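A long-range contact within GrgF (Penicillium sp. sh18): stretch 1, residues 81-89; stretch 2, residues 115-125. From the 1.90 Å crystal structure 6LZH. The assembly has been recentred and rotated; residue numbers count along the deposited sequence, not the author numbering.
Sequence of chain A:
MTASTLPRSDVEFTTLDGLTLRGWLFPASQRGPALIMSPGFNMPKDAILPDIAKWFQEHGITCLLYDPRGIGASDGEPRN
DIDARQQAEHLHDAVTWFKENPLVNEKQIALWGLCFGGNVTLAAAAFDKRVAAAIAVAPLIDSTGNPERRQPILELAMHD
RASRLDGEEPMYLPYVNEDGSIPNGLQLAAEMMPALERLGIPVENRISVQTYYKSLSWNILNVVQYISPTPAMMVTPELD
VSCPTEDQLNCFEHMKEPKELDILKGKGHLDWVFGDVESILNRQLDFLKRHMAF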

# COMPACT_ATOMS: atom_id res chain seq x y z
N ASP A 81 -0.11 12.34 9.07
CA ASP A 81 -0.53 11.77 7.80
C ASP A 81 -0.01 10.33 7.83
O ASP A 81 1.19 10.09 7.69
CB ASP A 81 0.05 12.58 6.64
CG ASP A 81 -0.25 11.98 5.30
OD1 ASP A 81 -1.42 11.65 5.06
OD2 ASP A 81 0.70 11.84 4.49
N ILE A 82 -0.91 9.38 8.08
CA ILE A 82 -0.54 8.05 8.54
C ILE A 82 -0.51 7.11 7.34
O ILE A 82 -1.40 7.15 6.49
CB ILE A 82 -1.51 7.52 9.62
CG1 ILE A 82 -1.50 8.37 10.91
CG2 ILE A 82 -1.24 6.07 9.94
CD1 ILE A 82 -0.20 9.07 11.22
N ASP A 83 0.53 6.28 7.26
CA ASP A 83 0.73 5.37 6.14
C ASP A 83 1.34 4.10 6.71
O ASP A 83 2.55 4.05 6.96
CB ASP A 83 1.62 6.00 5.07
CG ASP A 83 1.71 5.15 3.81
OD1 ASP A 83 1.26 3.98 3.84
OD2 ASP A 83 2.24 5.66 2.80
N ALA A 84 0.50 3.08 6.95
CA ALA A 84 1.00 1.86 7.58
C ALA A 84 2.08 1.21 6.74
O ALA A 84 3.11 0.78 7.26
CB ALA A 84 -0.14 0.87 7.82
N ARG A 85 1.86 1.11 5.42
CA ARG A 85 2.86 0.49 4.56
C ARG A 85 4.21 1.21 4.69
O ARG A 85 5.25 0.56 4.85
CB ARG A 85 2.40 0.50 3.10
CG ARG A 85 3.37 -0.22 2.21
CD ARG A 85 2.93 -0.11 0.75
NE ARG A 85 3.48 1.10 0.14
CZ ARG A 85 3.35 1.40 -1.14
NH1 ARG A 85 2.69 0.59 -1.95
NH2 ARG A 85 3.88 2.52 -1.62
N GLN A 86 4.20 2.54 4.60
CA GLN A 86 5.45 3.28 4.70
C GLN A 86 6.08 3.11 6.08
O GLN A 86 7.30 3.04 6.22
CB GLN A 86 5.22 4.76 4.42
CG GLN A 86 6.51 5.59 4.53
CD GLN A 86 6.28 7.09 4.49
OE1 GLN A 86 5.32 7.61 5.06
NE2 GLN A 86 7.18 7.81 3.83
N GLN A 87 5.24 3.08 7.12
CA GLN A 87 5.76 2.99 8.48
C GLN A 87 6.39 1.63 8.72
O GLN A 87 7.43 1.53 9.39
CB GLN A 87 4.65 3.28 9.50
CG GLN A 87 5.18 3.58 10.91
CD GLN A 87 4.12 4.09 11.90
OE1 GLN A 87 3.16 4.80 11.53
NE2 GLN A 87 4.32 3.75 13.18
N ALA A 88 5.79 0.58 8.16
CA ALA A 88 6.43 -0.73 8.22
C ALA A 88 7.76 -0.71 7.49
O ALA A 88 8.74 -1.29 7.96
CB ALA A 88 5.51 -1.80 7.61
N GLU A 89 7.79 -0.09 6.30
CA GLU A 89 9.05 0.04 5.57
C GLU A 89 10.10 0.73 6.43
O GLU A 89 11.27 0.33 6.44
CB GLU A 89 8.83 0.82 4.29
CG GLU A 89 8.27 0.01 3.14
CD GLU A 89 8.17 0.86 1.89
OE1 GLU A 89 9.22 1.18 1.28
OE2 GLU A 89 7.05 1.24 1.55
N CYS A 115 -1.16 -0.53 19.81
CA CYS A 115 -2.29 0.04 19.06
C CYS A 115 -1.91 0.07 17.58
O CYS A 115 -1.58 -0.99 17.02
CB CYS A 115 -2.64 1.39 19.71
SG CYS A 115 -4.00 2.31 18.88
N PHE A 116 -1.96 1.22 16.89
CA PHE A 116 -1.57 1.24 15.49
C PHE A 116 -0.13 0.79 15.31
O PHE A 116 0.21 0.18 14.28
CB PHE A 116 -1.78 2.64 14.91
CG PHE A 116 -1.43 2.72 13.44
CD1 PHE A 116 -2.34 2.34 12.49
CD2 PHE A 116 -0.18 3.17 13.03
CE1 PHE A 116 -2.04 2.40 11.14
CE2 PHE A 116 0.13 3.23 11.69
CZ PHE A 116 -0.79 2.85 10.75
N GLY A 117 0.74 1.08 16.28
CA GLY A 117 2.11 0.60 16.23
C GLY A 117 2.21 -0.92 16.19
O GLY A 117 3.18 -1.46 15.64
N GLY A 118 1.20 -1.61 16.73
CA GLY A 118 1.19 -3.06 16.70
C GLY A 118 0.80 -3.61 15.35
O GLY A 118 1.28 -4.67 14.95
N ASN A 119 -0.06 -2.88 14.64
CA ASN A 119 -0.36 -3.21 13.25
C ASN A 119 0.91 -3.12 12.41
O ASN A 119 1.28 -4.06 11.71
CB ASN A 119 -1.45 -2.27 12.74
CG ASN A 119 -1.85 -2.53 11.29
OD1 ASN A 119 -1.02 -2.47 10.39
ND2 ASN A 119 -3.13 -2.78 11.06
N VAL A 120 1.61 -1.99 12.50
CA VAL A 120 2.83 -1.79 11.72
C VAL A 120 3.91 -2.80 12.12
O VAL A 120 4.68 -3.29 11.28
CB VAL A 120 3.30 -0.33 11.91
CG1 VAL A 120 4.70 -0.12 11.41
CG2 VAL A 120 2.31 0.62 11.21
N THR A 121 4.01 -3.10 13.42
CA THR A 121 4.96 -4.10 13.90
C THR A 121 4.71 -5.47 13.27
O THR A 121 5.65 -6.13 12.79
CB THR A 121 4.88 -4.18 15.44
OG1 THR A 121 5.47 -3.01 16.02
CG2 THR A 121 5.64 -5.42 16.00
N LEU A 122 3.46 -5.94 13.28
CA LEU A 122 3.15 -7.23 12.66
C LEU A 122 3.46 -7.23 11.16
O LEU A 122 3.96 -8.22 10.61
CB LEU A 122 1.69 -7.59 12.91
CG LEU A 122 1.34 -7.84 14.38
CD1 LEU A 122 -0.16 -7.85 14.61
CD2 LEU A 122 2.00 -9.12 14.92
N ALA A 123 3.15 -6.13 10.48
CA ALA A 123 3.42 -6.08 9.04
C ALA A 123 4.91 -6.10 8.76
O ALA A 123 5.37 -6.77 7.84
CB ALA A 123 2.78 -4.82 8.43
N ALA A 124 5.69 -5.36 9.55
CA ALA A 124 7.14 -5.37 9.35
C ALA A 124 7.70 -6.77 9.61
O ALA A 124 8.58 -7.24 8.88
CB ALA A 124 7.80 -4.33 10.25
N ALA A 125 7.18 -7.46 10.64
CA ALA A 125 7.63 -8.83 10.90
C ALA A 125 7.23 -9.77 9.77
O ALA A 125 7.88 -10.80 9.57
CB ALA A 125 7.04 -9.33 12.22

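Helices distant in sequence often meet without a single hydrogen bond between them, held by the fit of small and apolar side chains, and this contact in GrgF is a compact example. The helix of residues 84-89 and that of residues 116-125, both of which continue later in the chain, cross at 61° with their axes 8.6 Å apart at closest approach. Within each helix the main chain makes its own hydrogen bonds, as in Ala88 N to Ala84 O at 2.8 Å and Ala124 N to Val120 O at 2.9 Å. None crosses between the stretches, and the contact, mainly van der Waals, buries 351 Å² summed over both sides.

Along the first stretch, the contact begins before the helix does. Ile82, still in the loop, points toward the second stretch and sets its CG2 3.4 Å from CZ of Phe116, an apolar pairing that meets the ring obliquely. Asp83 turns away and serves its own helix instead: as N-cap residue, its OD1 accepts a weak hydrogen bond from Gln86 N at 3.4 Å, while its backbone O receives Gln87 N at 2.9 Å.

Ala84 opens the helix and touches both Phe116 and Val120 of the partner. Its CB lies 3.6 Å from Phe116 CZ and 4.2 Å from Val120 CG2, so a single methyl bridges residues one turn apart on the second helix. Arg85 faces away from the interface; its NE lies 3.8 Å from Glu89 OE2, a long salt bridge in which no N-H points at the oxygen and only the charges attract.

One turn after Asp83, Gln87 shows that a polar residue can pack through its carbon chain. Its CG approaches Val120 CG1 at 3.8 Å, and its extended side chain (chi1 and chi2 both t) carries OE1 to 3.4 Å from Phe116 CE2. The oxygen lies at the ring edge, near the ring plane, where the partly positive aromatic hydrogens make a carbonyl oxygen a favourable neighbour.

Ala88 brings the backbones closest in register, its CA 4.8 Å from that of Ala124. Small side chains on both sides accommodate this approach: Ala88 CB meets Ala123 CB at 4.2 Å and Ala124 CB at 4.3 Å, and even the main chain takes part, with Val120 CG1 3.5 Å from Ala88 N and Ala124 CB 3.9 Å from Ala88 O. The general lesson is a division by size: a bulky aromatic ring fills the space near the start of the helices, and alanines line the place where the backbones draw near.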